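PDB 4WK5: geranyltranstransferase from Thermotoga neapolitana, which probably acts as a magnesium-dependent prenyltransferase of the FPP/GGPP synthase family, joining isoprenoid diphosphate units into longer chains. Local coordinates for residues K24-I32 against R58-E69; V140-F149 against F192-L200. One frame throughout, in Å; residues are numbered along the deposited sequence. Where two conformers were deposited one is given.

Contact 1 (K24-I32 against R58-E69)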
loop_
_atom_site.group_PDB
_atom_site.type_symbol
_atom_site.label_atom_id
_atom_site.label_comp_id
_atom_site.label_asym_id
_atom_site.label_seq_id
_atom_site.Cartn_x
_atom_site.Cartn_y
_atom_site.Cartn_z
ATOM N N LYS A 24 -7.511 -27.122 -0.877
ATOM C CA LYS A 24 -6.657 -25.964 -1.117
ATOM C C LYS A 24 -7.334 -24.703 -0.603
ATOM O O LYS A 24 -6.678 -23.823 -0.036
ATOM C CB LYS A 24 -6.337 -25.796 -2.603
ATOM C CG LYS A 24 -5.285 -26.729 -3.176
ATOM C CD LYS A 24 -5.018 -26.327 -4.631
ATOM C CE LYS A 24 -4.118 -27.298 -5.369
ATOM N NZ LYS A 24 -4.766 -28.609 -5.670
ATOM N N LYS A 25 -8.646 -24.606 -0.804
ATOM C CA LYS A 25 -9.352 -23.400 -0.355
ATOM C C LYS A 25 -9.356 -23.323 1.169
ATOM O O LYS A 25 -9.198 -22.243 1.748
ATOM C CB LYS A 25 -10.787 -23.356 -0.886
ATOM C CG LYS A 25 -11.429 -21.980 -0.744
ATOM C CD LYS A 25 -12.812 -21.904 -1.378
ATOM C CE LYS A 25 -13.557 -20.655 -0.919
ATOM N NZ LYS A 25 -13.700 -20.569 0.575
ATOM N N GLU A 26 -9.522 -24.464 1.829
ATOM C CA GLU A 26 -9.483 -24.470 3.283
ATOM C C GLU A 26 -8.107 -24.008 3.780
ATOM O O GLU A 26 -8.023 -23.258 4.747
ATOM C CB GLU A 26 -9.850 -25.853 3.828
ATOM C CG GLU A 26 -11.352 -26.077 3.757
ATOM C CD GLU A 26 -11.816 -27.351 4.426
ATOM O OE1 GLU A 26 -10.968 -28.199 4.782
ATOM O OE2 GLU A 26 -13.046 -27.494 4.598
ATOM N N THR A 27 -7.045 -24.415 3.087
ATOM C CA THR A 27 -5.695 -23.972 3.424
ATOM C C THR A 27 -5.574 -22.454 3.314
ATOM O O THR A 27 -5.019 -21.794 4.206
ATOM C CB THR A 27 -4.651 -24.642 2.521
ATOM O OG1 THR A 27 -4.637 -26.043 2.802
ATOM C CG2 THR A 27 -3.265 -24.063 2.773
ATOM N N ILE A 28 -6.142 -21.905 2.246
ATOM C CA ILE A 28 -6.150 -20.454 2.047
ATOM C C ILE A 28 -6.946 -19.757 3.156
ATOM O O ILE A 28 -6.474 -18.776 3.733
ATOM C CB ILE A 28 -6.723 -20.082 0.665
ATOM C CG1 ILE A 28 -5.770 -20.557 -0.439
ATOM C CG2 ILE A 28 -6.933 -18.567 0.549
ATOM C CD1 ILE A 28 -6.430 -20.662 -1.804
ATOM N N GLU A 29 -8.136 -20.258 3.471
ATOM C CA GLU A 29 -8.972 -19.611 4.486
ATOM C C GLU A 29 -8.323 -19.636 5.863
ATOM O O GLU A 29 -8.411 -18.664 6.625
ATOM C CB GLU A 29 -10.354 -20.266 4.554
ATOM C CG GLU A 29 -11.123 -20.217 3.232
ATOM C CD GLU A 29 -11.667 -18.826 2.901
ATOM O OE1 GLU A 29 -11.511 -17.887 3.722
ATOM O OE2 GLU A 29 -12.244 -18.672 1.807
ATOM N N ARG A 30 -7.698 -20.763 6.187
ATOM C CA ARG A 30 -6.992 -20.925 7.453
ATOM C C ARG A 30 -5.866 -19.914 7.600
ATOM O O ARG A 30 -5.748 -19.231 8.627
ATOM C CB ARG A 30 -6.436 -22.346 7.556
ATOM C CG ARG A 30 -5.543 -22.605 8.762
ATOM C CD ARG A 30 -6.305 -22.467 10.061
ATOM N NE ARG A 30 -5.547 -23.016 11.184
ATOM C CZ ARG A 30 -5.638 -22.580 12.435
ATOM N NH1 ARG A 30 -6.448 -21.571 12.733
ATOM N NH2 ARG A 30 -4.915 -23.153 13.392
ATOM N N ARG A 31 -5.031 -19.812 6.571
ATOM C CA ARG A 31 -3.897 -18.912 6.671
ATOM C C ARG A 31 -4.345 -17.449 6.678
ATOM O O ARG A 31 -3.820 -16.643 7.449
ATOM C CB ARG A 31 -2.906 -19.149 5.530
ATOM C CG ARG A 31 -1.750 -18.157 5.551
ATOM C CD ARG A 31 -0.869 -18.316 6.794
ATOM N NE ARG A 31 -0.061 -19.527 6.719
ATOM C CZ ARG A 31 1.112 -19.601 6.097
ATOM N NH1 ARG A 31 1.612 -18.533 5.490
ATOM N NH2 ARG A 31 1.778 -20.748 6.073
ATOM N N ILE A 32 -5.318 -17.095 5.841
ATOM C CA ILE A 32 -5.672 -15.684 5.757
ATOM C C ILE A 32 -6.368 -15.228 7.059
ATOM O O ILE A 32 -6.177 -14.088 7.488
ATOM C CB ILE A 32 -6.527 -15.365 4.485
ATOM C CG1 ILE A 32 -6.432 -13.871 4.149
ATOM C CG2 ILE A 32 -7.970 -15.852 4.607
ATOM C CD1 ILE A 32 -7.097 -13.483 2.827
ATOM N N ARG A 58 -12.160 -16.921 -3.948
ATOM C CA ARG A 58 -10.718 -17.153 -3.807
ATOM C C ARG A 58 -10.059 -17.650 -5.091
ATOM O O ARG A 58 -9.109 -18.419 -5.038
ATOM C CB ARG A 58 -10.416 -18.165 -2.678
ATOM C CG ARG A 58 -11.097 -17.884 -1.336
ATOM C CD ARG A 58 -10.751 -16.493 -0.779
ATOM N NE ARG A 58 -11.219 -16.371 0.603
ATOM C CZ ARG A 58 -11.443 -15.214 1.223
ATOM N NH1 ARG A 58 -11.232 -14.051 0.602
ATOM N NH2 ARG A 58 -11.874 -15.223 2.480
ATOM N N ILE A 59 -10.536 -17.195 -6.245
ATOM C CA ILE A 59 -9.990 -17.682 -7.514
ATOM C C ILE A 59 -8.493 -17.385 -7.665
ATOM O O ILE A 59 -7.717 -18.239 -8.091
ATOM C CB ILE A 59 -10.762 -17.079 -8.698
ATOM C CG1 ILE A 59 -12.215 -17.574 -8.683
ATOM C CG2 ILE A 59 -10.097 -17.436 -10.012
ATOM C CD1 ILE A 59 -12.353 -19.079 -8.533
ATOM N N ARG A 60 -8.078 -16.185 -7.280
ATOM C CA ARG A 60 -6.678 -15.805 -7.466
ATOM C C ARG A 60 -5.719 -16.630 -6.603
ATOM O O ARG A 60 -4.742 -17.165 -7.131
ATOM C CB ARG A 60 -6.496 -14.305 -7.205
ATOM C CG ARG A 60 -7.164 -13.437 -8.264
ATOM C CD ARG A 60 -7.344 -11.983 -7.777
ATOM N NE ARG A 60 -8.137 -11.201 -8.732
ATOM C CZ ARG A 60 -9.467 -11.191 -8.771
ATOM N NH1 ARG A 60 -10.164 -11.910 -7.906
ATOM N NH2 ARG A 60 -10.105 -10.456 -9.682
ATOM N N PRO A 61 -5.976 -16.748 -5.280
ATOM C CA PRO A 61 -5.013 -17.565 -4.527
ATOM C C PRO A 61 -5.066 -19.038 -4.931
ATOM O O PRO A 61 -4.039 -19.723 -4.902
ATOM C CB PRO A 61 -5.448 -17.382 -3.061
ATOM C CG PRO A 61 -6.860 -16.869 -3.118
ATOM C CD PRO A 61 -6.924 -16.050 -4.386
ATOM N N LEU A 62 -6.247 -19.525 -5.299
ATOM C CA LEU A 62 -6.343 -20.900 -5.788
ATOM C C LEU A 62 -5.509 -21.092 -7.050
ATOM O O LEU A 62 -4.876 -22.128 -7.215
ATOM C CB LEU A 62 -7.798 -21.287 -6.053
ATOM C CG LEU A 62 -8.649 -21.617 -4.825
ATOM C CD1 LEU A 62 -10.122 -21.659 -5.207
ATOM C CD2 LEU A 62 -8.210 -22.952 -4.234
ATOM N N LEU A 63 -5.497 -20.095 -7.930
ATOM C CA LEU A 63 -4.678 -20.163 -9.137
ATOM C C LEU A 63 -3.185 -20.209 -8.801
ATOM O O LEU A 63 -2.438 -20.993 -9.391
ATOM C CB LEU A 63 -4.993 -18.979 -10.055
ATOM C CG LEU A 63 -4.329 -18.865 -11.415
ATOM C CD1 LEU A 63 -4.751 -20.050 -12.302
ATOM C CD2 LEU A 63 -4.746 -17.531 -12.038
ATOM N N VAL A 64 -2.749 -19.394 -7.843
ATOM C CA VAL A 64 -1.359 -19.457 -7.396
ATOM C C VAL A 64 -1.010 -20.877 -6.915
ATOM O O VAL A 64 0.031 -21.432 -7.289
ATOM C CB VAL A 64 -1.082 -18.445 -6.278
ATOM C CG1 VAL A 64 0.325 -18.646 -5.715
ATOM C CG2 VAL A 64 -1.279 -17.016 -6.807
ATOM N N LEU A 65 -1.887 -21.475 -6.112
ATOM C CA LEU A 65 -1.624 -22.817 -5.608
ATOM C C LEU A 65 -1.638 -23.878 -6.703
ATOM O O LEU A 65 -0.830 -24.805 -6.668
ATOM C CB LEU A 65 -2.633 -23.196 -4.517
ATOM C CG LEU A 65 -2.535 -22.382 -3.226
ATOM C CD1 LEU A 65 -3.421 -23.000 -2.147
ATOM C CD2 LEU A 65 -1.097 -22.303 -2.751
ATOM N N THR A 66 -2.545 -23.764 -7.670
ATOM C CA THR A 66 -2.619 -24.806 -8.692
ATOM C C THR A 66 -1.451 -24.701 -9.669
ATOM O O THR A 66 -0.877 -25.718 -10.055
ATOM C CB THR A 66 -3.955 -24.779 -9.468
ATOM O OG1 THR A 66 -3.992 -23.642 -10.345
ATOM C CG2 THR A 66 -5.140 -24.757 -8.478
ATOM N N VAL A 67 -1.087 -23.479 -10.057
ATOM C CA VAL A 67 0.044 -23.294 -10.960
ATOM C C VAL A 67 1.323 -23.758 -10.263
ATOM O O VAL A 67 2.151 -24.475 -10.841
ATOM C CB VAL A 67 0.200 -21.826 -11.403
ATOM C CG1 VAL A 67 1.508 -21.629 -12.154
ATOM C CG2 VAL A 67 -0.990 -21.402 -12.275
ATOM N N GLY A 68 1.483 -23.349 -9.008
ATOM C CA GLY A 68 2.644 -23.758 -8.239
ATOM C C GLY A 68 2.742 -25.259 -8.059
ATOM O O GLY A 68 3.831 -25.834 -8.142
ATOM N N GLU A 69 1.613 -25.912 -7.816
ATOM C CA GLU A 69 1.640 -27.359 -7.657
ATOM C C GLU A 69 1.990 -28.024 -8.987
ATOM O O GLU A 69 2.713 -29.024 -9.019
ATOM C CB GLU A 69 0.306 -27.889 -7.134
ATOM C CG GLU A 69 0.386 -29.364 -6.719
ATOM C CD GLU A 69 -0.932 -29.911 -6.214
ATOM O OE1 GLU A 69 -1.937 -29.179 -6.290
ATOM O OE2 GLU A 69 -0.963 -31.071 -5.745
#
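K24 drops as a knob into a hole formed by L62, L65, T66 and E69 on the neighbouring helix. Its CB rests on L62 CD2, its CD runs past L65 CB in the opposite direction to that leucine, and the chain, bent only at its last torsion (chi4 71°), brings CE and the amine alike up beside E69 OE1. The resulting salt bridge, K24 NZ to E69 OE1 at 3.0 Å, is weak as a hydrogen bond; the other carboxylate oxygen of E69 is paired with R279. K25 lays its CE across R58 CG, 3.7 Å away and at about a right angle, and sends its amine back to E29 OE2 one turn later (K25 NZ to OE2 2.7 Å). I28 fills the middle: its CD1 lies 3.6 Å from P61 CB and 3.8 Å from L62 CD2, while its CG1 slides past L65 CD1. E29 then bends at chi2 (-74°) to bring its carboxylate side-on to the R58 guanidinium. R58 NE meets E29 OE2 at 2.8 Å from above the carboxylate plane, whereas R58 NH2 meets E29 OE1 on its syn side at 3.0 Å; both oxygens lie near the guanidinium plane, although the two flat groups are turned 47° apart. K25 NZ and R58 NE approach E29 OE2 from opposite faces of the carboxylate. R58, at the N-cap position of helix 59-70, also pairs through NH1 with E86 and through NH2 with the carbonyl of V52, so its rotation is fixed from several sides. Ion pairs thus flank an apolar centre at both ends, and E29, lying between two cations, probably stays ionised and offsets the like charges of K25 and R58.

Contact 2 (V140-F149 against F192-L200)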
loop_
_atom_site.group_PDB
_atom_site.type_symbol
_atom_site.label_atom_id
_atom_site.label_comp_id
_atom_site.label_asym_id
_atom_site.label_seq_id
_atom_site.Cartn_x
_atom_site.Cartn_y
_atom_site.Cartn_z
ATOM N N VAL A 140 8.803 -14.007 1.549
ATOM C CA VAL A 140 9.228 -15.044 0.618
ATOM C C VAL A 140 10.724 -14.948 0.319
ATOM O O VAL A 140 11.364 -15.950 -0.018
ATOM C CB VAL A 140 8.413 -14.971 -0.687
ATOM C CG1 VAL A 140 8.808 -16.082 -1.624
ATOM C CG2 VAL A 140 6.929 -15.049 -0.377
ATOM N N ARG A 141 11.274 -13.744 0.454
ATOM C CA ARG A 141 12.720 -13.518 0.347
ATOM C C ARG A 141 13.249 -13.818 -1.058
ATOM O O ARG A 141 14.171 -14.614 -1.242
ATOM C CB ARG A 141 13.479 -14.351 1.402
ATOM N N GLU A 142 12.623 -13.201 -2.056
ATOM C CA GLU A 142 13.083 -13.275 -3.441
ATOM C C GLU A 142 12.901 -11.902 -4.073
ATOM O O GLU A 142 11.780 -11.509 -4.384
ATOM C CB GLU A 142 12.321 -14.342 -4.235
ATOM C CG GLU A 142 12.311 -15.730 -3.597
ATOM C CD GLU A 142 12.561 -16.846 -4.598
ATOM O OE1 GLU A 142 13.039 -16.555 -5.716
ATOM O OE2 GLU A 142 12.281 -18.018 -4.262
ATOM N N PRO A 143 14.008 -11.160 -4.252
ATOM C CA PRO A 143 14.001 -9.753 -4.692
ATOM C C PRO A 143 13.164 -9.463 -5.931
ATOM O O PRO A 143 12.435 -8.447 -5.979
ATOM C CB PRO A 143 15.476 -9.473 -4.988
ATOM C CG PRO A 143 16.212 -10.417 -4.098
ATOM C CD PRO A 143 15.381 -11.671 -4.086
ATOM N N LYS A 144 13.274 -10.335 -6.931
ATOM C CA LYS A 144 12.506 -10.127 -8.139
ATOM C C LYS A 144 11.015 -10.228 -7.827
ATOM O O LYS A 144 10.215 -9.538 -8.460
ATOM C CB LYS A 144 12.912 -11.121 -9.231
ATOM C CG LYS A 144 14.303 -10.840 -9.786
ATOM C CD LYS A 144 14.740 -11.869 -10.819
ATOM C CE LYS A 144 16.085 -11.481 -11.418
ATOM N NZ LYS A 144 16.575 -12.468 -12.420
ATOM N N LEU A 145 10.640 -11.052 -6.847
ATOM C CA LEU A 145 9.218 -11.184 -6.510
ATOM C C LEU A 145 8.655 -9.896 -5.897
ATOM O O LEU A 145 7.544 -9.468 -6.241
ATOM C CB LEU A 145 8.988 -12.360 -5.557
ATOM C CG LEU A 145 7.529 -12.664 -5.219
ATOM C CD1 LEU A 145 6.869 -13.406 -6.364
ATOM C CD2 LEU A 145 7.407 -13.455 -3.921
ATOM N N PHE A 146 9.435 -9.295 -4.993
ATOM C CA PHE A 146 9.074 -8.022 -4.363
ATOM C C PHE A 146 8.783 -6.995 -5.433
ATOM O O PHE A 146 7.745 -6.324 -5.430
ATOM C CB PHE A 146 10.201 -7.482 -3.469
ATOM C CG PHE A 146 10.702 -8.446 -2.437
ATOM C CD1 PHE A 146 9.962 -9.555 -2.067
ATOM C CD2 PHE A 146 11.919 -8.217 -1.813
ATOM C CE1 PHE A 146 10.433 -10.429 -1.111
ATOM C CE2 PHE A 146 12.396 -9.085 -0.857
ATOM C CZ PHE A 146 11.652 -10.197 -0.508
ATOM N N GLU A 147 9.737 -6.875 -6.347
ATOM C CA GLU A 147 9.665 -5.899 -7.427
ATOM C C GLU A 147 8.451 -6.160 -8.320
ATOM O O GLU A 147 7.681 -5.242 -8.645
ATOM C CB GLU A 147 10.963 -5.945 -8.244
ATOM C CG GLU A 147 11.228 -4.720 -9.090
ATOM C CD GLU A 147 12.622 -4.742 -9.703
ATOM O OE1 GLU A 147 13.574 -5.170 -9.013
ATOM O OE2 GLU A 147 12.761 -4.336 -10.876
ATOM N N GLU A 148 8.254 -7.422 -8.681
ATOM C CA GLU A 148 7.138 -7.786 -9.550
ATOM C C GLU A 148 5.799 -7.502 -8.889
ATOM O O GLU A 148 4.882 -6.989 -9.529
ATOM C CB GLU A 148 7.227 -9.262 -9.940
ATOM C CG GLU A 148 6.214 -9.708 -10.968
ATOM C CD GLU A 148 6.561 -9.246 -12.376
ATOM O OE1 GLU A 148 7.706 -8.795 -12.596
ATOM O OE2 GLU A 148 5.688 -9.337 -13.263
ATOM N N PHE A 149 5.685 -7.844 -7.605
ATOM C CA PHE A 149 4.469 -7.544 -6.868
ATOM C C PHE A 149 4.196 -6.041 -6.786
ATOM O O PHE A 149 3.061 -5.593 -6.994
ATOM C CB PHE A 149 4.530 -8.131 -5.451
ATOM C CG PHE A 149 3.238 -7.984 -4.697
ATOM C CD1 PHE A 149 2.148 -8.784 -5.018
ATOM C CD2 PHE A 149 3.102 -7.040 -3.685
ATOM C CE1 PHE A 149 0.943 -8.667 -4.335
ATOM C CE2 PHE A 149 1.896 -6.921 -2.989
ATOM C CZ PHE A 149 0.812 -7.745 -3.320
ATOM N N PHE A 192 0.222 -11.881 -12.396
ATOM C CA PHE A 192 1.103 -12.125 -11.266
ATOM C C PHE A 192 0.838 -13.506 -10.668
ATOM O O PHE A 192 1.777 -14.174 -10.222
ATOM C CB PHE A 192 0.945 -11.034 -10.197
ATOM C CG PHE A 192 1.854 -11.214 -9.016
ATOM C CD1 PHE A 192 3.182 -10.806 -9.076
ATOM C CD2 PHE A 192 1.387 -11.804 -7.844
ATOM C CE1 PHE A 192 4.027 -10.979 -7.977
ATOM C CE2 PHE A 192 2.224 -11.975 -6.749
ATOM C CZ PHE A 192 3.540 -11.563 -6.816
ATOM N N CYS A 193 -0.420 -13.946 -10.676
ATOM C CA CYS A 193 -0.747 -15.285 -10.164
ATOM C C CYS A 193 -0.027 -16.376 -10.946
ATOM O O CYS A 193 0.322 -17.397 -10.376
ATOM C CB CYS A 193 -2.251 -15.556 -10.198
ATOM S SG CYS A 193 -3.188 -14.551 -9.042
ATOM N N PHE A 194 0.171 -16.166 -12.249
ATOM C CA PHE A 194 0.978 -17.072 -13.074
ATOM C C PHE A 194 2.486 -16.842 -12.922
ATOM O O PHE A 194 3.258 -17.797 -12.827
ATOM C CB PHE A 194 0.588 -16.917 -14.551
ATOM C CG PHE A 194 -0.677 -17.630 -14.927
ATOM C CD1 PHE A 194 -0.643 -18.966 -15.303
ATOM C CD2 PHE A 194 -1.892 -16.970 -14.943
ATOM C CE1 PHE A 194 -1.805 -19.626 -15.658
ATOM C CE2 PHE A 194 -3.057 -17.624 -15.300
ATOM C CZ PHE A 194 -3.014 -18.952 -15.661
ATOM N N SER A 195 2.899 -15.577 -12.910
ATOM C CA SER A 195 4.317 -15.205 -12.843
ATOM C C SER A 195 5.004 -15.650 -11.556
ATOM O O SER A 195 6.123 -16.176 -11.573
ATOM C CB SER A 195 4.474 -13.680 -12.970
ATOM O OG SER A 195 4.044 -13.217 -14.231
ATOM N N ALA A 196 4.331 -15.419 -10.436
ATOM C CA ALA A 196 4.951 -15.598 -9.125
ATOM C C ALA A 196 5.440 -17.036 -8.875
ATOM O O ALA A 196 6.569 -17.217 -8.423
ATOM C CB ALA A 196 3.984 -15.155 -8.017
ATOM N N PRO A 197 4.614 -18.066 -9.179
ATOM C CA PRO A 197 5.162 -19.408 -8.945
ATOM C C PRO A 197 6.368 -19.705 -9.831
ATOM O O PRO A 197 7.294 -20.385 -9.385
ATOM C CB PRO A 197 3.997 -20.344 -9.308
ATOM C CG PRO A 197 2.780 -19.508 -9.227
ATOM C CD PRO A 197 3.206 -18.121 -9.614
ATOM N N PHE A 198 6.348 -19.223 -11.074
ATOM C CA PHE A 198 7.472 -19.454 -11.982
ATOM C C PHE A 198 8.727 -18.757 -11.447
ATOM O O PHE A 198 9.839 -19.276 -11.582
ATOM C CB PHE A 198 7.142 -18.980 -13.402
ATOM C CG PHE A 198 6.384 -19.992 -14.219
ATOM C CD1 PHE A 198 5.067 -20.308 -13.915
ATOM C CD2 PHE A 198 6.991 -20.641 -15.281
ATOM C CE1 PHE A 198 4.370 -21.246 -14.660
ATOM C CE2 PHE A 198 6.304 -21.572 -16.027
ATOM C CZ PHE A 198 4.992 -21.878 -15.718
ATOM N N LEU A 199 8.551 -17.595 -10.822
ATOM C CA LEU A 199 9.670 -16.910 -10.172
ATOM C C LEU A 199 10.212 -17.736 -9.009
ATOM O O LEU A 199 11.427 -17.886 -8.858
ATOM C CB LEU A 199 9.253 -15.515 -9.677
ATOM C CG LEU A 199 9.305 -14.401 -10.730
ATOM C CD1 LEU A 199 8.550 -13.160 -10.266
ATOM C CD2 LEU A 199 10.752 -14.062 -11.086
ATOM N N LEU A 200 9.311 -18.276 -8.196
ATOM C CA LEU A 200 9.702 -19.103 -7.055
ATOM C C LEU A 200 10.483 -20.343 -7.488
ATOM O O LEU A 200 11.371 -20.804 -6.769
ATOM C CB LEU A 200 8.475 -19.525 -6.249
ATOM C CG LEU A 200 7.678 -18.390 -5.605
ATOM C CD1 LEU A 200 6.535 -18.930 -4.770
ATOM C CD2 LEU A 200 8.597 -17.556 -4.758
HETATM O O HOH W 1 3.307 -10.591 -13.297
#
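Two nearly antiparallel helices of the all-helical prenyl synthase fold, 143-166 and 175-201, pack here with segment axes 9.9 Å apart. L145 is the knob in a hole made by F192, A196, L199 and L200; its CG stands anti to the backbone N (chi1 -175°), which carries CD1 to 3.8 Å from both A196 CB and F192 CZ. One turn on, F149 directs the edge of its ring at the face of F192 in a T-shaped pair, with centroids 5.3 Å apart and planes at 62°. E148 CG sits at the edge of the F192 ring, 3.7 Å from CD1, and a water donates to both E148 OE2 and S195 OG; the carboxylate also pairs with K209, and S195 with the carbonyl of A191. At the other end V140 CG1 presses tightly on L200 CD2 at 3.5 Å. With an alanine in place of F192, F149 would probably lose one of its two aromatic neighbours, keeping F134, while a gap opened beside L145 and the CG of E148. No direct hydrogen bond crosses between the segments: apolar shape and ring contacts join them, with water bridging the polar margin.

Contact 1 comes first along the chain and closes before contact 2 opens; their centres are 16 Å apart. Helix 59-70 connects them: while one part of its surface receives helix 23-36, L63 and V64 pack against C193 and F194 of helix 175-201, and the carbonyl O of R60 lies 3.6 Å from C193 SG. Helix 75-96 borders both, meeting I32 and P61 in contact 1 and F192 and A196 in contact 2. Contact 1 therefore ties the N-terminal helix to the helical bundle, whereas contact 2 lies between two bundle helices and reaches the dimer interface, where F146 meets F146 of the second subunit.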